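PDB 3LEC: NADB-Rossmann Superfamily protein from Streptococcus agalactiae, which probably acts as a tRNA (adenine(22)-N1)-methyltransferase of the TrmK family, built on a Rossmann-like fold, and is seen with a bound zinc ion. Local coordinates for residues L12-N17 with A145-T150; Y18-A23 with V118-L123; I94-M99 with A105-N110; D131-L136 with F175-L180. All coordinates share one frame; numbering follows the deposited sequence.

Interaction 1: residues L12-N17 with A145-T150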
loop_
_atom_site.group_PDB
_atom_site.type_symbol
_atom_site.label_atom_id
_atom_site.label_comp_id
_atom_site.label_asym_id
_atom_site.label_seq_id
_atom_site.Cartn_x
_atom_site.Cartn_y
_atom_site.Cartn_z
ATOM N N LEU A 12 2.049 -2.994 9.439
ATOM C CA LEU A 12 1.296 -4.147 8.963
ATOM C C LEU A 12 -0.026 -4.348 9.725
ATOM O O LEU A 12 -1.011 -4.809 9.150
ATOM C CB LEU A 12 2.146 -5.414 9.036
ATOM C CG LEU A 12 3.334 -5.510 8.067
ATOM C CD1 LEU A 12 3.936 -6.900 8.210
ATOM C CD2 LEU A 12 2.937 -5.288 6.635
ATOM N N GLN A 13 -0.036 -3.989 11.004
ATOM C CA GLN A 13 -1.267 -4.067 11.818
ATOM C C GLN A 13 -2.333 -3.167 11.239
ATOM O O GLN A 13 -3.494 -3.563 11.160
ATOM C CB GLN A 13 -1.008 -3.709 13.288
ATOM C CG GLN A 13 -2.274 -3.856 14.233
ATOM C CD GLN A 13 -2.829 -5.269 14.240
ATOM O OE1 GLN A 13 -4.022 -5.491 13.928
ATOM N NE2 GLN A 13 -1.989 -6.243 14.614
ATOM N N LYS A 14 -1.943 -1.947 10.886
ATOM C CA LYS A 14 -2.892 -0.995 10.308
ATOM C C LYS A 14 -3.402 -1.424 8.917
ATOM O O LYS A 14 -4.535 -1.134 8.560
ATOM C CB LYS A 14 -2.336 0.425 10.397
ATOM C CG LYS A 14 -2.355 0.874 11.868
ATOM C CD LYS A 14 -1.653 2.186 12.142
ATOM C CE LYS A 14 -1.505 2.401 13.659
ATOM N NZ LYS A 14 -2.800 2.793 14.285
ATOM N N VAL A 15 -2.590 -2.161 8.165
ATOM C CA VAL A 15 -3.087 -2.845 6.974
ATOM C C VAL A 15 -4.093 -3.958 7.358
ATOM O O VAL A 15 -5.175 -4.022 6.798
ATOM C CB VAL A 15 -1.939 -3.436 6.121
ATOM C CG1 VAL A 15 -2.474 -4.274 4.967
ATOM C CG2 VAL A 15 -1.081 -2.324 5.565
ATOM N N ALA A 16 -3.713 -4.843 8.279
ATOM C CA ALA A 16 -4.616 -5.936 8.738
ATOM C C ALA A 16 -5.978 -5.420 9.197
ATOM O O ALA A 16 -6.984 -6.075 8.941
ATOM C CB ALA A 16 -3.969 -6.742 9.865
ATOM N N ASN A 17 -5.998 -4.253 9.852
ATOM C CA ASN A 17 -7.249 -3.690 10.397
ATOM C C ASN A 17 -8.284 -3.404 9.302
ATOM O O ASN A 17 -9.467 -3.320 9.606
ATOM C CB ASN A 17 -7.022 -2.391 11.193
ATOM C CG ASN A 17 -6.152 -2.584 12.429
ATOM O OD1 ASN A 17 -5.530 -1.637 12.912
ATOM N ND2 ASN A 17 -6.097 -3.796 12.935
ATOM N N ALA A 145 -10.877 4.643 2.048
ATOM C CA ALA A 145 -10.269 5.061 3.295
ATOM C C ALA A 145 -8.752 5.212 3.115
ATOM O O ALA A 145 -8.137 4.544 2.244
ATOM C CB ALA A 145 -10.581 4.063 4.434
ATOM N N GLU A 146 -8.159 6.102 3.916
ATOM C CA GLU A 146 -6.696 6.234 4.001
ATOM C C GLU A 146 -6.232 6.386 5.445
ATOM O O GLU A 146 -6.961 6.905 6.292
ATOM C CB GLU A 146 -6.170 7.412 3.166
ATOM C CG GLU A 146 -6.530 7.380 1.700
ATOM C CD GLU A 146 -6.049 8.609 0.967
ATOM O OE1 GLU A 146 -6.412 9.730 1.401
ATOM O OE2 GLU A 146 -5.336 8.452 -0.057
ATOM N N ASP A 147 -5.004 5.951 5.736
ATOM C CA ASP A 147 -4.430 6.177 7.035
ATOM C C ASP A 147 -2.980 6.608 6.841
ATOM O O ASP A 147 -2.379 6.250 5.858
ATOM C CB ASP A 147 -4.467 4.906 7.883
ATOM C CG ASP A 147 -4.069 5.155 9.330
ATOM O OD1 ASP A 147 -4.494 6.169 9.923
ATOM O OD2 ASP A 147 -3.333 4.323 9.886
ATOM N N ILE A 148 -2.468 7.419 7.750
ATOM C CA ILE A 148 -1.032 7.714 7.792
ATOM C C ILE A 148 -0.593 7.446 9.224
ATOM O O ILE A 148 -1.273 7.846 10.186
ATOM C CB ILE A 148 -0.693 9.144 7.304
ATOM C CG1 ILE A 148 0.829 9.318 7.199
ATOM C CG2 ILE A 148 -1.340 10.237 8.212
ATOM C CD1 ILE A 148 1.263 10.584 6.495
ATOM N N LEU A 149 0.517 6.729 9.362
ATOM C CA LEU A 149 0.986 6.236 10.644
ATOM C C LEU A 149 2.471 6.506 10.776
ATOM O O LEU A 149 3.133 6.721 9.769
ATOM C CB LEU A 149 0.709 4.731 10.733
ATOM C CG LEU A 149 1.489 3.819 9.784
ATOM C CD1 LEU A 149 2.496 3.017 10.606
ATOM C CD2 LEU A 149 0.544 2.870 9.015
ATOM N N THR A 150 2.989 6.466 12.006
ATOM C CA THR A 150 4.411 6.689 12.290
ATOM C C THR A 150 5.064 5.461 12.945
ATOM O O THR A 150 4.430 4.762 13.732
ATOM C CB THR A 150 4.628 7.888 13.253
ATOM O OG1 THR A 150 4.226 7.513 14.579
ATOM C CG2 THR A 150 3.825 9.068 12.817
#
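K14 leans from helix 10-16 across to the edge strand 141-150, where the side chains of D147 and L149 receive it. The path begins at K14 CB, which is 4.0 Å from CD2 of L149 and also borders the D147 carboxylate. CG continues past the acid, 4.1 Å from D147 OD2. The closest approach comes at CD, which lies 3.5 Å from D147 OD2 and, toward the other neighbour, 3.7 Å from L149 CB. The methylene chain thus lies across two side chains on the same face of the strand, a carboxylate and a leucine, running past L149 in the opposite direction and crossing D147 at a slant. At the end the chain bends (chi4 -75°), and K14 NZ stays 4.7 Å from D147 OD2; the two opposite charges are near neighbours that do not meet, so their attraction is probably modest and the touching itself is made by the aliphatic part of the lysine. This is the class I methyltransferase version of the Rossmann fold, with strand order 3-2-1-4-5-7-6, and 141-150 is the outermost strand on that side, hydrogen-bonded through D147 and L149 to strand 155-163. I158 of that strand also packs against K14 and V15. D147 holds CG opposite its backbone N (chi1 -171°), which presents OD2 to the lysine methylenes, and its side chain also touches Y18.

Interaction 2: residues Y18-A23 with V118-L123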
loop_
_atom_site.group_PDB
_atom_site.type_symbol
_atom_site.label_atom_id
_atom_site.label_comp_id
_atom_site.label_asym_id
_atom_site.label_seq_id
_atom_site.Cartn_x
_atom_site.Cartn_y
_atom_site.Cartn_z
ATOM N N TYR A 18 -7.818 -3.226 8.063
ATOM C CA TYR A 18 -8.680 -2.927 6.915
ATOM C C TYR A 18 -9.073 -4.137 6.064
ATOM O O TYR A 18 -9.849 -3.993 5.123
ATOM C CB TYR A 18 -8.053 -1.878 6.007
ATOM C CG TYR A 18 -8.048 -0.478 6.541
ATOM C CD1 TYR A 18 -9.230 0.242 6.712
ATOM C CD2 TYR A 18 -6.842 0.148 6.844
ATOM C CE1 TYR A 18 -9.205 1.570 7.196
ATOM C CE2 TYR A 18 -6.814 1.459 7.314
ATOM C CZ TYR A 18 -7.989 2.153 7.489
ATOM O OH TYR A 18 -7.925 3.452 7.948
ATOM N N VAL A 19 -8.554 -5.314 6.399
ATOM C CA VAL A 19 -8.897 -6.529 5.652
ATOM C C VAL A 19 -10.239 -6.992 6.191
ATOM O O VAL A 19 -10.396 -7.139 7.411
ATOM C CB VAL A 19 -7.835 -7.637 5.832
ATOM C CG1 VAL A 19 -8.197 -8.890 5.017
ATOM C CG2 VAL A 19 -6.472 -7.111 5.409
ATOM N N PRO A 20 -11.228 -7.153 5.292
ATOM C CA PRO A 20 -12.566 -7.529 5.712
ATOM C C PRO A 20 -12.548 -8.879 6.406
ATOM O O PRO A 20 -11.811 -9.770 5.992
ATOM C CB PRO A 20 -13.320 -7.665 4.378
ATOM C CG PRO A 20 -12.621 -6.752 3.462
ATOM C CD PRO A 20 -11.163 -6.965 3.834
ATOM N N LYS A 21 -13.388 -9.035 7.430
ATOM C CA LYS A 21 -13.593 -10.341 8.057
ATOM C C LYS A 21 -14.002 -11.396 7.034
ATOM O O LYS A 21 -14.842 -11.137 6.162
ATOM C CB LYS A 21 -14.686 -10.250 9.129
ATOM C CG LYS A 21 -14.395 -9.261 10.222
ATOM C CD LYS A 21 -13.335 -9.807 11.158
ATOM C CE LYS A 21 -13.345 -9.059 12.464
ATOM N NZ LYS A 21 -12.071 -9.321 13.145
ATOM N N GLY A 22 -13.404 -12.578 7.142
ATOM C CA GLY A 22 -13.756 -13.700 6.270
ATOM C C GLY A 22 -13.101 -13.604 4.888
ATOM O O GLY A 22 -13.373 -14.441 4.018
ATOM N N ALA A 23 -12.243 -12.595 4.672
ATOM C CA ALA A 23 -11.591 -12.425 3.362
ATOM C C ALA A 23 -10.788 -13.649 2.946
ATOM O O ALA A 23 -10.296 -14.417 3.784
ATOM C CB ALA A 23 -10.680 -11.167 3.330
ATOM N N VAL A 118 -11.767 -8.984 -7.844
ATOM C CA VAL A 118 -11.257 -8.619 -6.524
ATOM C C VAL A 118 -12.074 -7.448 -5.986
ATOM O O VAL A 118 -12.241 -6.461 -6.689
ATOM C CB VAL A 118 -9.737 -8.331 -6.604
ATOM C CG1 VAL A 118 -9.172 -7.883 -5.282
ATOM C CG2 VAL A 118 -9.033 -9.572 -7.094
ATOM N N LYS A 119 -12.621 -7.586 -4.776
ATOM C CA LYS A 119 -13.467 -6.556 -4.179
ATOM C C LYS A 119 -12.742 -5.438 -3.425
ATOM O O LYS A 119 -13.202 -4.294 -3.440
ATOM C CB LYS A 119 -14.528 -7.162 -3.268
ATOM N N THR A 120 -11.650 -5.785 -2.745
ATOM C CA THR A 120 -10.915 -4.830 -1.901
ATOM C C THR A 120 -9.398 -4.939 -2.102
ATOM O O THR A 120 -8.839 -6.050 -2.162
ATOM C CB THR A 120 -11.201 -5.089 -0.406
ATOM O OG1 THR A 120 -12.616 -5.284 -0.204
ATOM C CG2 THR A 120 -10.673 -3.916 0.481
ATOM N N LEU A 121 -8.730 -3.790 -2.188
ATOM C CA LEU A 121 -7.270 -3.779 -2.126
ATOM C C LEU A 121 -6.846 -2.909 -0.967
ATOM O O LEU A 121 -7.438 -1.865 -0.734
ATOM C CB LEU A 121 -6.632 -3.271 -3.415
ATOM C CG LEU A 121 -6.931 -4.031 -4.716
ATOM C CD1 LEU A 121 -8.202 -3.491 -5.360
ATOM C CD2 LEU A 121 -5.762 -3.913 -5.659
ATOM N N VAL A 122 -5.844 -3.369 -0.221
ATOM C CA VAL A 122 -5.195 -2.543 0.798
ATOM C C VAL A 122 -3.741 -2.402 0.360
ATOM O O VAL A 122 -3.042 -3.397 0.178
ATOM C CB VAL A 122 -5.318 -3.176 2.193
ATOM C CG1 VAL A 122 -4.917 -2.162 3.283
ATOM C CG2 VAL A 122 -6.781 -3.623 2.423
ATOM N N LEU A 123 -3.315 -1.165 0.141
ATOM C CA LEU A 123 -2.049 -0.867 -0.516
ATOM C C LEU A 123 -1.255 0.052 0.394
ATOM O O LEU A 123 -1.777 1.055 0.909
ATOM C CB LEU A 123 -2.302 -0.195 -1.877
ATOM C CG LEU A 123 -3.255 -0.923 -2.837
ATOM C CD1 LEU A 123 -3.591 -0.058 -4.060
ATOM C CD2 LEU A 123 -2.696 -2.284 -3.225
#
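Y18 sets its CG opposite its own carbonyl carbon (chi1 -73°); the ring leads away from the strand and CB faces V122. The valine answers with both methyls: chi1 of -167° places CG1 opposite the backbone N and CG2 opposite the carbonyl carbon, and Y18 CB sits 4.2 Å from V122 CG1 and equally far from V122 CG2. The same CG2 lies 4.1 Å from the Y18 carbonyl oxygen. A second touch is made by P20, whose CG comes 3.9 Å from T120 OG1, the two side chains passing in opposite directions. That hydroxyl has a weak hydrogen bond with K162 NZ, so the proline touches a polar atom that has a partner, if a weak one. P20 also starts a type II turn, closed by A23 N donating to P20 O over 3.1 Å, with G22 at positive phi; the turn leads the chain into strand 23-28. The contact therefore joins the loop between helix 10-16 and strand 23-28 to one face of strand 120-125, which lies between strands 93-99 and 155-163. Y18 spreads over I158 and V160 of the latter, while P20 reaches T93 of the former.

Interaction 3: residues I94-M99 with A105-N110; sequences ITICGM and ADILNN
I96 and L108 pack against each other across the first half of a beta-alpha-beta crossover, in which strand 93-99 of the Rossmann-like sheet is followed by helix 101-110 and then by the neighbouring parallel strand 120-125. Their side chains run past each other in opposite directions and touch through their outer carbons: I96 CD1 lies 3.8 Å from L108 CD2 and 4.1 Å from L108 CG. The leucine CB does not aim squarely at the strand, but the far end of the side chain turns inward to reach it. One helix position earlier, I107 does point at the strand and takes a more distant place beside the same isoleucine, its CG2 being 4.5 Å from I96 CD1. Its other branch serves a different partner. Beyond I96 the chain turns a corner at G98, which has positive phi, and the side chain of M99, a selenomethionine, is turned toward the helix and crosses that of I107 at about a right angle. These touches are apolar; V28 and L123 continue the packing around I96 on the sheet, while L108 also meets L121 of the sheet and W135 of helix 129-138. A sulfate ion, probably from the crystallisation medium, lies about 4 Å from the M99 side chain. CG1 of I107 stands opposite the carbonyl carbon (chi1 -66°), and with chi2 extended at 168° CD1 comes within 3.7 Å of the selenium atom SE of M99.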
loop_
_atom_site.group_PDB
_atom_site.type_symbol
_atom_site.label_atom_id
_atom_site.label_comp_id
_atom_site.label_asym_id
_atom_site.label_seq_id
_atom_site.Cartn_x
_atom_site.Cartn_y
_atom_site.Cartn_z
ATOM N N ILE A 94 -6.740 -8.203 -2.015
ATOM C CA ILE A 94 -5.307 -8.192 -2.335
ATOM C C ILE A 94 -4.626 -7.122 -1.480
ATOM O O ILE A 94 -5.127 -6.002 -1.361
ATOM C CB ILE A 94 -5.071 -7.947 -3.830
ATOM C CG1 ILE A 94 -5.661 -9.115 -4.659
ATOM C CG2 ILE A 94 -3.568 -7.758 -4.152
ATOM C CD1 ILE A 94 -5.525 -8.919 -6.185
ATOM N N THR A 95 -3.519 -7.487 -0.845
ATOM C CA THR A 95 -2.679 -6.510 -0.152
ATOM C C THR A 95 -1.326 -6.418 -0.873
ATOM O O THR A 95 -0.773 -7.429 -1.314
ATOM C CB THR A 95 -2.476 -6.862 1.337
ATOM O OG1 THR A 95 -2.054 -8.225 1.467
ATOM C CG2 THR A 95 -3.778 -6.661 2.148
ATOM N N ILE A 96 -0.809 -5.202 -1.026
ATOM C CA ILE A 96 0.553 -5.008 -1.547
ATOM C C ILE A 96 1.217 -3.946 -0.694
ATOM O O ILE A 96 0.749 -2.813 -0.674
ATOM C CB ILE A 96 0.595 -4.579 -3.038
ATOM C CG1 ILE A 96 -0.334 -5.445 -3.912
ATOM C CG2 ILE A 96 2.036 -4.621 -3.558
ATOM C CD1 ILE A 96 -0.543 -4.902 -5.333
ATOM N N CYS A 97 2.280 -4.322 0.024
ATOM C CA CYS A 97 2.903 -3.396 0.994
ATOM C C CYS A 97 4.394 -3.316 0.778
ATOM O O CYS A 97 4.972 -4.199 0.141
ATOM C CB CYS A 97 2.656 -3.846 2.434
ATOM S SG CYS A 97 0.962 -4.354 2.801
ATOM N N GLY A 98 5.012 -2.268 1.317
ATOM C CA GLY A 98 6.480 -2.156 1.368
ATOM C C GLY A 98 7.186 -2.016 0.027
ATOM O O GLY A 98 8.331 -2.470 -0.150
HETATM N N MSE A 99 6.495 -1.422 -0.933
HETATM C CA MSE A 99 7.095 -1.089 -2.221
HETATM C C MSE A 99 6.664 0.315 -2.614
HETATM O O MSE A 99 5.672 0.826 -2.102
HETATM C CB MSE A 99 6.658 -2.083 -3.306
HETATM C CG MSE A 99 6.912 -3.522 -2.966
HETATM SE SE MSE A 99 6.366 -4.695 -4.416
HETATM C CE MSE A 99 5.754 -6.194 -3.332
ATOM N N ALA A 105 1.719 0.372 -8.685
ATOM C CA ALA A 105 0.845 0.687 -9.821
ATOM C C ALA A 105 1.201 -0.203 -11.023
ATOM O O ALA A 105 0.314 -0.691 -11.742
ATOM C CB ALA A 105 0.933 2.156 -10.166
ATOM N N ASP A 106 2.498 -0.418 -11.225
ATOM C CA ASP A 106 2.974 -1.294 -12.300
ATOM C C ASP A 106 2.557 -2.741 -12.174
ATOM O O ASP A 106 2.239 -3.375 -13.182
ATOM C CB ASP A 106 4.495 -1.230 -12.438
ATOM C CG ASP A 106 4.959 0.022 -13.140
ATOM O OD1 ASP A 106 4.113 0.785 -13.670
ATOM O OD2 ASP A 106 6.183 0.240 -13.180
ATOM N N ILE A 107 2.638 -3.284 -10.961
ATOM C CA ILE A 107 2.226 -4.661 -10.690
ATOM C C ILE A 107 0.717 -4.781 -10.962
ATOM O O ILE A 107 0.257 -5.744 -11.569
ATOM C CB ILE A 107 2.565 -5.066 -9.237
ATOM C CG1 ILE A 107 4.082 -5.115 -9.035
ATOM C CG2 ILE A 107 1.866 -6.386 -8.823
ATOM C CD1 ILE A 107 4.502 -5.221 -7.579
ATOM N N LEU A 108 -0.034 -3.774 -10.528
ATOM C CA LEU A 108 -1.477 -3.745 -10.765
ATOM C C LEU A 108 -1.814 -3.629 -12.256
ATOM O O LEU A 108 -2.701 -4.334 -12.756
ATOM C CB LEU A 108 -2.119 -2.603 -9.985
ATOM C CG LEU A 108 -2.179 -2.796 -8.472
ATOM C CD1 LEU A 108 -2.685 -1.512 -7.809
ATOM C CD2 LEU A 108 -3.030 -4.025 -8.086
ATOM N N ASN A 109 -1.116 -2.732 -12.952
ATOM C CA ASN A 109 -1.355 -2.488 -14.382
ATOM C C ASN A 109 -1.032 -3.718 -15.237
ATOM O O ASN A 109 -1.823 -4.093 -16.090
ATOM C CB ASN A 109 -0.590 -1.262 -14.878
ATOM C CG ASN A 109 -1.139 -0.713 -16.205
ATOM O OD1 ASN A 109 -2.197 -0.096 -16.246
ATOM N ND2 ASN A 109 -0.401 -0.920 -17.280
ATOM N N ASN A 110 0.102 -4.353 -14.963
ATOM C CA ASN A 110 0.533 -5.564 -15.675
ATOM C C ASN A 110 -0.475 -6.703 -15.640
ATOM O O ASN A 110 -0.545 -7.524 -16.571
ATOM C CB ASN A 110 1.888 -6.055 -15.151
ATOM C CG ASN A 110 2.552 -7.024 -16.113
ATOM O OD1 ASN A 110 2.497 -6.830 -17.327
ATOM N ND2 ASN A 110 3.155 -8.075 -15.582
#

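Interaction 4: residues D131-L136 with F175-L180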
loop_
_atom_site.group_PDB
_atom_site.type_symbol
_atom_site.label_atom_id
_atom_site.label_comp_id
_atom_site.label_asym_id
_atom_site.label_seq_id
_atom_site.Cartn_x
_atom_site.Cartn_y
_atom_site.Cartn_z
ATOM N N ASP A 131 1.620 8.922 -7.632
ATOM C CA ASP A 131 1.622 8.107 -8.841
ATOM C C ASP A 131 0.669 6.912 -8.750
ATOM O O ASP A 131 0.038 6.529 -9.729
ATOM C CB ASP A 131 3.031 7.619 -9.162
ATOM C CG ASP A 131 3.938 8.736 -9.651
ATOM O OD1 ASP A 131 3.429 9.736 -10.202
ATOM O OD2 ASP A 131 5.176 8.602 -9.503
ATOM N N LEU A 132 0.573 6.327 -7.567
ATOM C CA LEU A 132 -0.356 5.224 -7.331
ATOM C C LEU A 132 -1.802 5.759 -7.375
ATOM O O LEU A 132 -2.660 5.168 -8.009
ATOM C CB LEU A 132 -0.063 4.519 -6.011
ATOM C CG LEU A 132 -1.008 3.394 -5.558
ATOM C CD1 LEU A 132 -1.116 2.273 -6.599
ATOM C CD2 LEU A 132 -0.593 2.839 -4.205
ATOM N N ARG A 133 -2.059 6.873 -6.693
ATOM C CA ARG A 133 -3.374 7.502 -6.783
ATOM C C ARG A 133 -3.764 7.808 -8.244
ATOM O O ARG A 133 -4.922 7.614 -8.627
ATOM C CB ARG A 133 -3.465 8.766 -5.914
ATOM C CG ARG A 133 -3.473 8.445 -4.423
ATOM C CD ARG A 133 -3.986 9.614 -3.559
ATOM N NE ARG A 133 -3.698 9.311 -2.161
ATOM C CZ ARG A 133 -2.541 9.597 -1.546
ATOM N NH1 ARG A 133 -1.571 10.250 -2.183
ATOM N NH2 ARG A 133 -2.372 9.240 -0.289
ATOM N N LYS A 134 -2.808 8.265 -9.052
ATOM C CA LYS A 134 -3.109 8.609 -10.446
ATOM C C LYS A 134 -3.531 7.385 -11.229
ATOM O O LYS A 134 -4.459 7.447 -12.032
ATOM C CB LYS A 134 -1.916 9.244 -11.147
ATOM C CG LYS A 134 -1.619 10.675 -10.748
ATOM C CD LYS A 134 -0.280 11.108 -11.353
ATOM C CE LYS A 134 -0.049 12.605 -11.207
ATOM N NZ LYS A 134 1.158 13.043 -11.981
ATOM N N TRP A 135 -2.863 6.276 -10.961
ATOM C CA TRP A 135 -3.166 5.035 -11.638
ATOM C C TRP A 135 -4.532 4.524 -11.204
ATOM O O TRP A 135 -5.300 4.084 -12.042
ATOM C CB TRP A 135 -2.103 3.977 -11.394
ATOM C CG TRP A 135 -2.408 2.730 -12.190
ATOM C CD1 TRP A 135 -1.936 2.422 -13.432
ATOM C CD2 TRP A 135 -3.278 1.653 -11.804
ATOM N NE1 TRP A 135 -2.463 1.217 -13.843
ATOM C CE2 TRP A 135 -3.282 0.722 -12.860
ATOM C CE3 TRP A 135 -4.029 1.371 -10.651
ATOM C CZ2 TRP A 135 -4.017 -0.481 -12.810
ATOM C CZ3 TRP A 135 -4.786 0.181 -10.617
ATOM C CH2 TRP A 135 -4.767 -0.729 -11.700
ATOM N N LEU A 136 -4.823 4.589 -9.905
ATOM C CA LEU A 136 -6.111 4.149 -9.396
ATOM C C LEU A 136 -7.245 4.945 -10.046
ATOM O O LEU A 136 -8.232 4.363 -10.551
ATOM C CB LEU A 136 -6.148 4.243 -7.874
ATOM C CG LEU A 136 -5.229 3.250 -7.144
ATOM C CD1 LEU A 136 -5.007 3.715 -5.691
ATOM C CD2 LEU A 136 -5.831 1.845 -7.203
ATOM N N PHE A 175 -1.900 14.632 -1.795
ATOM C CA PHE A 175 -2.051 14.585 -0.335
ATOM C C PHE A 175 -2.961 13.486 0.189
ATOM O O PHE A 175 -2.800 13.047 1.342
ATOM C CB PHE A 175 -2.496 15.960 0.184
ATOM C CG PHE A 175 -1.503 17.038 -0.100
ATOM C CD1 PHE A 175 -0.437 17.241 0.748
ATOM C CD2 PHE A 175 -1.601 17.808 -1.241
ATOM C CE1 PHE A 175 0.515 18.201 0.476
ATOM C CE2 PHE A 175 -0.651 18.797 -1.525
ATOM C CZ PHE A 175 0.410 18.990 -0.662
ATOM N N GLY A 176 -3.902 13.057 -0.658
ATOM C CA GLY A 176 -4.851 11.999 -0.297
ATOM C C GLY A 176 -6.192 12.605 0.083
ATOM O O GLY A 176 -6.246 13.482 0.940
ATOM N N PRO A 177 -7.279 12.157 -0.578
ATOM C CA PRO A 177 -8.590 12.730 -0.321
ATOM C C PRO A 177 -8.986 12.573 1.152
ATOM O O PRO A 177 -9.506 13.526 1.753
ATOM C CB PRO A 177 -9.517 11.930 -1.256
ATOM C CG PRO A 177 -8.730 10.609 -1.515
ATOM C CD PRO A 177 -7.320 11.083 -1.594
ATOM N N PHE A 178 -8.729 11.394 1.734
ATOM C CA PHE A 178 -9.074 11.121 3.131
ATOM C C PHE A 178 -8.046 11.650 4.113
ATOM O O PHE A 178 -8.413 12.089 5.191
ATOM C CB PHE A 178 -9.340 9.632 3.361
ATOM C CG PHE A 178 -10.594 9.157 2.695
ATOM C CD1 PHE A 178 -11.804 9.187 3.379
ATOM C CD2 PHE A 178 -10.566 8.699 1.378
ATOM C CE1 PHE A 178 -12.986 8.766 2.760
ATOM C CE2 PHE A 178 -11.741 8.261 0.747
ATOM C CZ PHE A 178 -12.955 8.290 1.444
ATOM N N LEU A 179 -6.764 11.625 3.736
ATOM C CA LEU A 179 -5.714 12.194 4.606
ATOM C C LEU A 179 -5.875 13.711 4.743
ATOM O O LEU A 179 -5.672 14.269 5.816
ATOM C CB LEU A 179 -4.311 11.880 4.078
ATOM C CG LEU A 179 -3.975 10.377 3.922
ATOM C CD1 LEU A 179 -2.541 10.225 3.415
ATOM C CD2 LEU A 179 -4.160 9.625 5.260
ATOM N N LEU A 180 -6.262 14.358 3.652
ATOM C CA LEU A 180 -6.539 15.807 3.678
ATOM C C LEU A 180 -7.674 16.157 4.630
ATOM O O LEU A 180 -7.590 17.119 5.404
ATOM C CB LEU A 180 -6.883 16.283 2.277
ATOM C CG LEU A 180 -5.766 16.668 1.327
ATOM C CD1 LEU A 180 -6.305 16.842 -0.105
ATOM C CD2 LEU A 180 -5.078 17.957 1.838
#
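The guanidinium of R133 lies flat against the backbone of G176, and this is where the contact is tight. G176 CA stands 3.4 Å above the guanidinium plane, offset toward its rim, 3.5 Å from R133 NE and 3.6 Å from R133 CZ. G176, at positive phi and in the N-cap position of helix 177-182, meets the flat group with its CA and lets it come close. The arginine arrives straight, extended from CG to NE (chi3 -169°). Farther round, the fit slackens: P177, partly exposed, offers CD at 4.1 Å from R133 NE, and L179 CD1 is 3.8 Å from R133 NH2, its side chain crossing the arginine at about a right angle.

The buried charge is met from several directions, NE with E146 OE2 and NH2 with E157 OE1 in salt bridges, and NH1 with L173 O in a hydrogen bond; two carboxylates would be expected to favour the charged form. E146 also accepts the amides of F178 and L179, tying the arginine to the first turn of the helix. The contact thus joins helix 129-138 to the break between helices 170-175 and 177-182, beside strands 141-150 and 155-163, with helix 210-227 packed against F175.

Overall arrangement
Interactions 1, 2 and 3 each include a strand of one seven-stranded sheet and are partly buried; interaction 4, between helices lying on it, is buried. Interactions 2 and 3 meet mid-sheet, where strands 93-99 and 120-125 pair through backbone bonds of I94 and I96; interaction 3 is wholly apolar, whereas interaction 2 brings in a carbonyl and a hydroxyl. Interaction 4 meets the edge strand of interaction 1 through E146: the partly exposed lysine of interaction 1 works by its methylenes, while the buried arginine of interaction 4 is met by carboxylates and a carbonyl. V15 packs on V122 and T95, linking interaction 1 to interactions 2 and 3, and W135 NE1 joins helix 129-138 to N109.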